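Local coordinates for peptide methionine sulfoxide reductase MsrA (Treponema denticola ATCC 35405, PDB 5FA9), which probably repairs oxidised proteins by reducing methionine sulfoxide back to methionine, joining MsrA and MsrB reductase activities in a single fusion chain, at residues E67-Y72 and T94-V99. The protein carries 2 engineered substitutions. Residues are numbered along the deposited sequence; the frame is centred on the assembly and turned at random.
Sequences ELLAHY and TGIYYV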
ATOM      1  N   GLU B  67       2.536  13.428  10.126  1.00 32.99           N
ATOM      2  CA  GLU B  67       3.756  14.052   9.630  1.00 33.48           C
ATOM      3  C   GLU B  67       3.604  14.473   8.170  1.00 29.48           C
ATOM      4  O   GLU B  67       4.058  15.546   7.778  1.00 37.38           O
ATOM      5  CB  GLU B  67       4.954  13.112   9.782  1.00 33.01           C
ATOM      6  CG  GLU B  67       6.252  13.689   9.227  1.00 29.46           C
ATOM      7  CD  GLU B  67       7.460  12.819   9.511  1.00 43.57           C
ATOM      8  OE1 GLU B  67       8.543  13.111   8.959  1.00 41.78           O
ATOM      9  OE2 GLU B  67       7.332  11.849  10.286  1.00 44.89           O
ATOM     10  N   LEU B  68       2.962  13.623   7.372  1.00 31.02           N
ATOM     11  CA  LEU B  68       2.741  13.918   5.959  1.00 38.80           C
ATOM     12  C   LEU B  68       1.905  15.179   5.771  1.00 36.41           C
ATOM     13  O   LEU B  68       2.186  15.996   4.894  1.00 36.99           O
ATOM     14  CB  LEU B  68       2.064  12.738   5.263  1.00 33.85           C
ATOM     15  CG  LEU B  68       2.938  11.515   4.986  1.00 39.03           C
ATOM     16  CD1 LEU B  68       2.150  10.474   4.214  1.00 32.06           C
ATOM     17  CD2 LEU B  68       4.193  11.911   4.224  1.00 35.77           C
ATOM     18  N   LEU B  69       0.877  15.334   6.598  1.00 36.57           N
ATOM     19  CA  LEU B  69       0.035  16.520   6.540  1.00 38.73           C
ATOM     20  C   LEU B  69       0.786  17.727   7.090  1.00 35.90           C
ATOM     21  O   LEU B  69       0.539  18.862   6.683  1.00 39.57           O
ATOM     22  CB  LEU B  69      -1.268  16.298   7.309  1.00 37.88           C
ATOM     23  CG  LEU B  69      -2.222  15.276   6.687  1.00 38.78           C
ATOM     24  CD1 LEU B  69      -3.499  15.157   7.502  1.00 35.70           C
ATOM     25  CD2 LEU B  69      -2.532  15.645   5.243  1.00 35.93           C
ATOM     26  N   ALA B  70       1.702  17.474   8.019  1.00 26.60           N
ATOM     27  CA  ALA B  70       2.552  18.528   8.558  1.00 34.08           C
ATOM     28  C   ALA B  70       3.483  19.059   7.471  1.00 31.45           C
ATOM     29  O   ALA B  70       3.660  20.268   7.331  1.00 38.79           O
ATOM     30  CB  ALA B  70       3.352  18.019   9.748  1.00 24.01           C
ATOM     31  N   HIS B  71       4.077  18.146   6.707  1.00 29.93           N
ATOM     32  CA  HIS B  71       4.906  18.518   5.565  1.00 38.82           C
ATOM     33  C   HIS B  71       4.088  19.282   4.533  1.00 32.13           C
ATOM     34  O   HIS B  71       4.558  20.262   3.954  1.00 47.07           O
ATOM     35  CB  HIS B  71       5.533  17.281   4.913  1.00 31.34           C
ATOM     36  CG  HIS B  71       6.677  16.701   5.683  1.00 33.59           C
ATOM     37  ND1 HIS B  71       7.903  17.325   5.778  1.00 40.35           N
ATOM     38  CD2 HIS B  71       6.787  15.548   6.384  1.00 39.92           C
ATOM     39  CE1 HIS B  71       8.716  16.584   6.510  1.00 41.43           C
ATOM     40  NE2 HIS B  71       8.063  15.500   6.890  1.00 41.93           N
ATOM     41  N   TYR B  72       2.866  18.815   4.303  1.00 33.58           N
ATOM     42  CA  TYR B  72       1.978  19.413   3.313  1.00 35.36           C
ATOM     43  C   TYR B  72       1.673  20.874   3.630  1.00 46.51           C
ATOM     44  O   TYR B  72       1.800  21.742   2.766  1.00 37.27           O
ATOM     45  CB  TYR B  72       0.679  18.610   3.216  1.00 37.18           C
ATOM     46  CG  TYR B  72      -0.382  19.257   2.356  1.00 45.59           C
ATOM     47  CD1 TYR B  72      -0.238  19.327   0.976  1.00 35.17           C
ATOM     48  CD2 TYR B  72      -1.535  19.785   2.923  1.00 35.90           C
ATOM     49  CE1 TYR B  72      -1.207  19.916   0.186  1.00 33.37           C
ATOM     50  CE2 TYR B  72      -2.511  20.372   2.140  1.00 38.49           C
ATOM     51  CZ  TYR B  72      -2.341  20.436   0.773  1.00 38.26           C
ATOM     52  OH  TYR B  72      -3.308  21.022  -0.011  1.00 41.50           O
ATOM     53  N   THR B  94      -5.725  24.234  -3.324  1.00 48.14           N
ATOM     54  CA  THR B  94      -5.220  23.320  -2.310  1.00 39.48           C
ATOM     55  C   THR B  94      -6.308  22.358  -1.853  1.00 46.13           C
ATOM     56  O   THR B  94      -7.458  22.753  -1.656  1.00 46.09           O
ATOM     57  CB  THR B  94      -4.667  24.077  -1.090  1.00 38.38           C
ATOM     58  OG1 THR B  94      -5.659  24.988  -0.603  1.00 44.92           O
ATOM     59  CG2 THR B  94      -3.418  24.853  -1.470  1.00 31.87           C
ATOM     60  N   GLY B  95      -5.940  21.092  -1.689  1.00 40.02           N
ATOM     61  CA  GLY B  95      -6.889  20.085  -1.259  1.00 39.10           C
ATOM     62  C   GLY B  95      -6.242  18.807  -0.767  1.00 42.30           C
ATOM     63  O   GLY B  95      -5.136  18.455  -1.177  1.00 40.22           O
ATOM     64  N   ILE B  96      -6.945  18.110   0.119  1.00 41.24           N
ATOM     65  CA  ILE B  96      -6.502  16.813   0.610  1.00 36.71           C
ATOM     66  C   ILE B  96      -7.566  15.773   0.289  1.00 39.34           C
ATOM     67  O   ILE B  96      -8.693  15.854   0.778  1.00 40.56           O
ATOM     68  CB  ILE B  96      -6.231  16.833   2.126  1.00 32.56           C
ATOM     69  CG1 ILE B  96      -5.212  17.921   2.472  1.00 34.92           C
ATOM     70  CG2 ILE B  96      -5.745  15.472   2.600  1.00 28.67           C
ATOM     71  CD1 ILE B  96      -5.012  18.122   3.958  1.00 32.05           C
ATOM     72  N   TYR B  97      -7.205  14.795  -0.535  1.00 34.08           N
ATOM     73  CA  TYR B  97      -8.172  13.820  -1.021  1.00 38.97           C
ATOM     74  C   TYR B  97      -7.856  12.423  -0.504  1.00 37.85           C
ATOM     75  O   TYR B  97      -6.713  11.970  -0.565  1.00 34.65           O
ATOM     76  CB  TYR B  97      -8.205  13.827  -2.550  1.00 39.39           C
ATOM     77  CG  TYR B  97      -8.327  15.214  -3.137  1.00 39.31           C
ATOM     78  CD1 TYR B  97      -9.547  15.878  -3.154  1.00 38.96           C
ATOM     79  CD2 TYR B  97      -7.220  15.862  -3.671  1.00 39.22           C
ATOM     80  CE1 TYR B  97      -9.662  17.149  -3.688  1.00 43.96           C
ATOM     81  CE2 TYR B  97      -7.326  17.132  -4.207  1.00 37.51           C
ATOM     82  CZ  TYR B  97      -8.547  17.771  -4.214  1.00 43.16           C
ATOM     83  OH  TYR B  97      -8.655  19.035  -4.746  1.00 41.82           O
ATOM     84  N   TYR B  98      -8.881  11.743  -0.002  1.00 38.97           N
ATOM     85  CA  TYR B  98      -8.698  10.433   0.607  1.00 41.35           C
ATOM     86  C   TYR B  98      -9.414   9.341  -0.176  1.00 41.62           C
ATOM     87  O   TYR B  98     -10.457   9.575  -0.787  1.00 39.93           O
ATOM     88  CB  TYR B  98      -9.195  10.445   2.056  1.00 32.78           C
ATOM     89  CG  TYR B  98     -10.656  10.809   2.205  1.00 38.18           C
ATOM     90  CD1 TYR B  98     -11.645   9.834   2.150  1.00 41.45           C
ATOM     91  CD2 TYR B  98     -11.047  12.127   2.404  1.00 34.16           C
ATOM     92  CE1 TYR B  98     -12.981  10.160   2.284  1.00 37.21           C
ATOM     93  CE2 TYR B  98     -12.382  12.463   2.541  1.00 38.25           C
ATOM     94  CZ  TYR B  98     -13.344  11.477   2.480  1.00 44.70           C
ATOM     95  OH  TYR B  98     -14.674  11.806   2.616  1.00 45.18           O
ATOM     96  N   VAL B  99      -8.842   8.144  -0.148  1.00 43.60           N
ATOM     97  CA  VAL B  99      -9.477   6.971  -0.727  1.00 47.12           C
ATOM     98  C   VAL B  99      -9.827   6.011   0.407  1.00 44.35           C
ATOM     99  O   VAL B  99     -10.600   5.067   0.236  1.00 46.92           O
ATOM    100  CB  VAL B  99      -8.554   6.287  -1.758  1.00 48.85           C
ATOM    101  CG1 VAL B  99      -7.362   5.656  -1.062  1.00 48.75           C
ATOM    102  CG2 VAL B  99      -9.313   5.252  -2.564  1.00 65.43           C
TER
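Tyr72 reaches from helix 65-74 to strand 95-98 and meets Ile96 and Gly95 with successive atoms of its ring. Its CB points toward the strand, and CG stands anti to the backbone N (chi1 172°), which starts the ring in that direction. CD2 lies 4.0 Å from Ile96 CD1. Next along the ring, CE2 lies 3.7 Å from Ile96 CG1. CZ is 3.9 Å from Gly95 O, with Ile96 CG1 still nearby. The hydroxyl OH ends 3.1 Å from Gly95 N and 3.5 Å from Thr94 CB; it hydrogen-bonds Ala8 O on the adjacent strand 2-8. One turn earlier, Leu69 comes at Ile96 obliquely, its CD2 3.7 Å from Ile96 CD1; Ile96 CD1 thus touches both Leu69 CD2 and Tyr72 CE2. Phe110 and Ile107 of helix 104-115 pack against Leu69 and Ile96 respectively. The short axes run 154° apart, nearly antiparallel, and approach to 11.3 Å, a helix packed on the mixed sheet of the MsrA domain. All five touching residues are buried: the CD2-CE2 side of the tyrosine ring meets isoleucine carbons, while its hydroxyl end lies among backbone polar atoms and is satisfied by a main-chain carbonyl of the same sheet.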